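Local coordinates for Two-component system response regulator/GGDEF domain protein (Aeromonas salmonicida, PDB 3LUF) that probably makes cyclic di-GMP from GTP through a GGDEF domain absent from this fragment, which holds its two magnesium-binding response regulator receiver domains, at residues Arg137-Thr140 / Met141-Arg145; Leu235-Arg238 / Val239-Leu243. All coordinates share one frame; numbering follows the deposited sequence.

Contact 1 of 2, residues Arg137-Thr140 / Met141-Arg145; sequences RHRT and MAQLR
Met141, a selenomethionine, lies alongside both Arg137 and His138, and all three side chains point the same way. Its SE is 4.1 Å from Arg137 CG. It also lies 4.1 Å from His138 CD2, approaching that ring obliquely. Chi1 of -179° points Arg137 CG directly opposite the backbone N, and the chain runs out past the selenium. It bends at chi3, and NE forms a salt bridge with Glu153 while NH1 bonds to the carbonyl of Asp131. The Arg137 side chain is about 8 Å from the bound magnesium ion. Two residues further on, Gln143 runs beside Arg139, with NE2 4.0 Å from Arg139 CG. The amide plane is 71° from that of the guanidinium, which lies further out. Gln143 OE1 is buried without a polar partner. Thr140 and Leu144 form the third pair, with Thr140 CG2 4.1 Å from Leu144 CD1. Thr140 OG1 is hydrogen-bonded to Ser136 O. Regular i to i+4 bonds hold the backbone, such as Leu144 N to Thr140 O at 2.9 Å. Helix 134-145, first in the second receiver domain, is the crossover of a beta-alpha-beta unit. Met141 and Leu144 pack on its strands 126-130 and 150-154, Thr140 touches Val129, and Gln143 and Leu144 meet helix 232-248.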
loop_
_atom_site.group_PDB
_atom_site.type_symbol
_atom_site.label_atom_id
_atom_site.label_comp_id
_atom_site.label_asym_id
_atom_site.label_seq_id
_atom_site.Cartn_x
_atom_site.Cartn_y
_atom_site.Cartn_z
ATOM N N ARG B 137 -16.002 -0.909 -14.455
ATOM C CA ARG B 137 -15.600 0.504 -14.495
ATOM C C ARG B 137 -16.526 1.364 -13.630
ATOM O O ARG B 137 -16.057 2.173 -12.819
ATOM C CB ARG B 137 -15.532 1.063 -15.935
ATOM C CG ARG B 137 -15.094 2.535 -16.029
ATOM C CD ARG B 137 -14.845 2.946 -17.477
ATOM N NE ARG B 137 -16.094 3.094 -18.224
ATOM C CZ ARG B 137 -16.579 2.231 -19.124
ATOM N NH1 ARG B 137 -15.942 1.113 -19.466
ATOM N NH2 ARG B 137 -17.754 2.507 -19.694
ATOM N N HIS B 138 -17.840 1.182 -13.796
ATOM C CA HIS B 138 -18.815 1.954 -13.004
ATOM C C HIS B 138 -18.827 1.592 -11.518
ATOM O O HIS B 138 -19.069 2.455 -10.674
ATOM C CB HIS B 138 -20.219 1.870 -13.630
ATOM C CG HIS B 138 -20.363 2.698 -14.870
ATOM N ND1 HIS B 138 -21.576 2.924 -15.487
ATOM C CD2 HIS B 138 -19.436 3.356 -15.611
ATOM C CE1 HIS B 138 -21.389 3.691 -16.546
ATOM N NE2 HIS B 138 -20.100 3.969 -16.642
ATOM N N ARG B 139 -18.550 0.334 -11.206
ATOM C CA ARG B 139 -18.489 -0.086 -9.818
ATOM C C ARG B 139 -17.314 0.605 -9.127
ATOM O O ARG B 139 -17.448 1.117 -8.017
ATOM C CB ARG B 139 -18.343 -1.607 -9.709
ATOM C CG ARG B 139 -18.155 -2.076 -8.278
ATOM C CD ARG B 139 -18.224 -3.583 -8.125
ATOM N NE ARG B 139 -17.076 -4.253 -8.731
ATOM C CZ ARG B 139 -17.145 -5.050 -9.801
ATOM N NH1 ARG B 139 -18.313 -5.288 -10.403
ATOM N NH2 ARG B 139 -16.043 -5.622 -10.268
ATOM N N THR B 140 -16.167 0.637 -9.808
ATOM C CA THR B 140 -14.972 1.212 -9.216
ATOM C C THR B 140 -15.161 2.715 -9.060
ATOM O O THR B 140 -14.781 3.284 -8.032
ATOM C CB THR B 140 -13.734 0.905 -10.091
ATOM O OG1 THR B 140 -13.566 -0.507 -10.152
ATOM C CG2 THR B 140 -12.489 1.491 -9.499
HETATM N N MSE B 141 -15.726 3.343 -10.091
HETATM C CA MSE B 141 -16.067 4.767 -10.066
HETATM C C MSE B 141 -17.004 5.099 -8.921
HETATM O O MSE B 141 -16.775 6.056 -8.198
HETATM C CB MSE B 141 -16.664 5.228 -11.391
HETATM C CG MSE B 141 -15.605 5.391 -12.466
HETATM SE SE MSE B 141 -16.609 5.811 -14.066
HETATM C CE MSE B 141 -17.256 7.523 -13.424
ATOM N N ALA B 142 -18.027 4.269 -8.723
ATOM C CA ALA B 142 -18.968 4.518 -7.624
ATOM C C ALA B 142 -18.280 4.428 -6.256
ATOM O O ALA B 142 -18.541 5.265 -5.371
ATOM C CB ALA B 142 -20.167 3.561 -7.700
ATOM N N GLN B 143 -17.389 3.445 -6.107
ATOM C CA GLN B 143 -16.634 3.247 -4.866
ATOM C C GLN B 143 -15.751 4.484 -4.625
ATOM O O GLN B 143 -15.689 4.996 -3.535
ATOM C CB GLN B 143 -15.803 1.960 -4.932
ATOM C CG GLN B 143 -16.627 0.650 -4.775
ATOM C CD GLN B 143 -15.884 -0.645 -5.180
ATOM O OE1 GLN B 143 -14.909 -0.632 -5.939
ATOM N NE2 GLN B 143 -16.395 -1.776 -4.708
ATOM N N LEU B 144 -15.064 4.969 -5.661
ATOM C CA LEU B 144 -14.219 6.150 -5.487
ATOM C C LEU B 144 -15.005 7.434 -5.219
ATOM O O LEU B 144 -14.542 8.318 -4.497
ATOM C CB LEU B 144 -13.289 6.326 -6.704
ATOM C CG LEU B 144 -12.345 5.155 -6.984
ATOM C CD1 LEU B 144 -11.694 5.303 -8.345
ATOM C CD2 LEU B 144 -11.244 5.044 -5.937
ATOM N N ARG B 145 -16.204 7.538 -5.794
ATOM C CA ARG B 145 -17.066 8.699 -5.551
ATOM C C ARG B 145 -17.564 8.717 -4.087
ATOM O O ARG B 145 -17.800 9.795 -3.538
ATOM C CB ARG B 145 -18.219 8.777 -6.547
ATOM C CG ARG B 145 -17.742 9.204 -7.914
ATOM C CD ARG B 145 -18.834 9.400 -8.945
ATOM N NE ARG B 145 -18.215 10.081 -10.085
ATOM C CZ ARG B 145 -18.662 10.041 -11.330
ATOM N NH1 ARG B 145 -19.763 9.343 -11.633
ATOM N NH2 ARG B 145 -18.002 10.695 -12.274
#

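Contact 2 of 2, residues Leu235-Arg238 / Val239-Leu243; sequences LQCR and VSHNL
Cys237 SG meets the edge of the His241 ring, in its plane, and comes to 3.4 Å from His241 CD2. The ring is also reached by Arg238, whose NH2 lies 3.5 Å from the same CD2. Guanidinium and ring are almost parallel, 6° apart, but the approach is oblique. Arg238 gets there by bending at chi2 (-91°) and again at chi3. Its NE forms a salt bridge with Asp224 of the same chain, and its NH1 with Asp224 of the second subunit. These salt bridges help to hold the guanidinium beside the ring. His241 NE2 bonds to the carbonyl of Asn223 of the second subunit, and the His241 rings of the two copies meet nearly at right angles. This side of the helix is therefore closely packed at the dimer interface. Helix 232-248 is the last helix of the CheY-like (beta-alpha)5 fold, and here the side bearing Cys237, Arg238 and His241 meets the second subunit. Another side of the helix faces inward. There Leu235 and Val239 lie side by side, CD1 to CG2 3.9 Å, and both pack on strand 172-176 and helix 134-145. The side toward helix 106-122 of the same chain is looser between its own side chains. Gln236 CG comes no nearer than 4.1 Å to Ser240 OG. Gln236 extends away over Tyr111 and Leu115, and its NE2 is bonded to Asp99. Ser240 touches Arg118. Gln236 O accepts a hydrogen bond from the backbone N of Ser240 (2.9 Å), and Ser240 OG lies 3.0 Å from Gln236 O.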
loop_
_atom_site.group_PDB
_atom_site.type_symbol
_atom_site.label_atom_id
_atom_site.label_comp_id
_atom_site.label_asym_id
_atom_site.label_seq_id
_atom_site.Cartn_x
_atom_site.Cartn_y
_atom_site.Cartn_z
ATOM N N LEU B 235 -9.920 -1.347 -1.883
ATOM C CA LEU B 235 -9.726 -0.281 -2.868
ATOM C C LEU B 235 -9.490 1.038 -2.151
ATOM O O LEU B 235 -8.540 1.749 -2.473
ATOM C CB LEU B 235 -10.933 -0.154 -3.838
ATOM C CG LEU B 235 -10.864 1.077 -4.760
ATOM C CD1 LEU B 235 -9.725 0.981 -5.762
ATOM C CD2 LEU B 235 -12.190 1.269 -5.457
ATOM N N GLN B 236 -10.365 1.368 -1.201
ATOM C CA GLN B 236 -10.196 2.572 -0.393
ATOM C C GLN B 236 -8.840 2.663 0.273
ATOM O O GLN B 236 -8.219 3.705 0.212
ATOM C CB GLN B 236 -11.294 2.703 0.664
ATOM C CG GLN B 236 -11.071 3.868 1.639
ATOM C CD GLN B 236 -12.320 4.159 2.489
ATOM O OE1 GLN B 236 -12.872 5.265 2.454
ATOM N NE2 GLN B 236 -12.798 3.147 3.198
ATOM N N CYS B 237 -8.388 1.570 0.909
ATOM C CA CYS B 237 -7.094 1.546 1.599
ATOM C C CYS B 237 -5.962 1.842 0.612
ATOM O O CYS B 237 -5.090 2.657 0.897
ATOM C CB CYS B 237 -6.871 0.163 2.226
ATOM S SG CYS B 237 -5.313 -0.074 3.004
ATOM N N ARG B 238 -5.987 1.179 -0.539
ATOM C CA ARG B 238 -4.891 1.389 -1.512
ATOM C C ARG B 238 -4.854 2.827 -2.053
ATOM O O ARG B 238 -3.766 3.430 -2.220
ATOM C CB ARG B 238 -5.064 0.440 -2.699
ATOM C CG ARG B 238 -4.871 -1.005 -2.335
ATOM C CD ARG B 238 -3.400 -1.459 -2.510
ATOM N NE ARG B 238 -2.425 -0.681 -1.751
ATOM C CZ ARG B 238 -2.200 -0.800 -0.440
ATOM N NH1 ARG B 238 -2.928 -1.646 0.289
ATOM N NH2 ARG B 238 -1.274 -0.044 0.147
ATOM N N VAL B 239 -6.044 3.330 -2.370
ATOM C CA VAL B 239 -6.169 4.669 -2.903
ATOM C C VAL B 239 -5.691 5.648 -1.857
ATOM O O VAL B 239 -4.834 6.481 -2.153
ATOM C CB VAL B 239 -7.576 4.970 -3.411
ATOM C CG1 VAL B 239 -7.755 6.508 -3.621
ATOM C CG2 VAL B 239 -7.829 4.215 -4.696
ATOM N N SER B 240 -6.152 5.501 -0.606
ATOM C CA SER B 240 -5.707 6.435 0.432
ATOM C C SER B 240 -4.195 6.416 0.612
ATOM O O SER B 240 -3.555 7.472 0.690
ATOM C CB SER B 240 -6.400 6.149 1.772
ATOM O OG SER B 240 -7.770 6.345 1.559
ATOM N N HIS B 241 -3.597 5.212 0.636
ATOM C CA HIS B 241 -2.144 5.102 0.803
ATOM C C HIS B 241 -1.373 5.807 -0.321
ATOM O O HIS B 241 -0.357 6.467 -0.050
ATOM C CB HIS B 241 -1.677 3.643 0.892
ATOM C CG HIS B 241 -1.804 3.026 2.252
ATOM N ND1 HIS B 241 -1.007 3.399 3.309
ATOM C CD2 HIS B 241 -2.590 2.020 2.709
ATOM C CE1 HIS B 241 -1.313 2.663 4.371
ATOM N NE2 HIS B 241 -2.283 1.833 4.034
ATOM N N ASN B 242 -1.839 5.646 -1.546
ATOM C CA ASN B 242 -1.171 6.279 -2.700
ATOM C C ASN B 242 -1.316 7.795 -2.707
ATOM O O ASN B 242 -0.350 8.537 -3.025
ATOM C CB ASN B 242 -1.632 5.661 -4.024
ATOM C CG ASN B 242 -0.985 4.323 -4.250
ATOM O OD1 ASN B 242 -1.506 3.277 -3.845
ATOM N ND2 ASN B 242 0.234 4.357 -4.756
ATOM N N LEU B 243 -2.496 8.250 -2.337
ATOM C CA LEU B 243 -2.720 9.713 -2.193
ATOM C C LEU B 243 -1.866 10.307 -1.075
ATOM O O LEU B 243 -1.259 11.377 -1.219
ATOM C CB LEU B 243 -4.210 10.064 -2.039
ATOM C CG LEU B 243 -5.133 9.672 -3.188
ATOM C CD1 LEU B 243 -6.573 9.993 -2.838
ATOM C CD2 LEU B 243 -4.736 10.329 -4.520
#

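In the fold
The chain passes through the first receiver domain, ending in helix 106-122, before it reaches contact 1. Contact 1 spans one continuous piece of helix 134-145, between strands 126-130 and 150-154. Contact 2 follows much later, on helix 232-248, after the last strand of the second sheet. Each is local to its helix and closes no long loop. The two come in series, neither nested nor crossed. In space they touch. The centres of contacts 1 and 2 are about 14 Å apart. Leu144 CD2 packs 3.7 Å from Val239 CG2, and Thr140 and Gln143 meet Leu235. The first and last helices of the second receiver domain thus pack together. Contact 2 also reaches helix 106-122 and the second subunit.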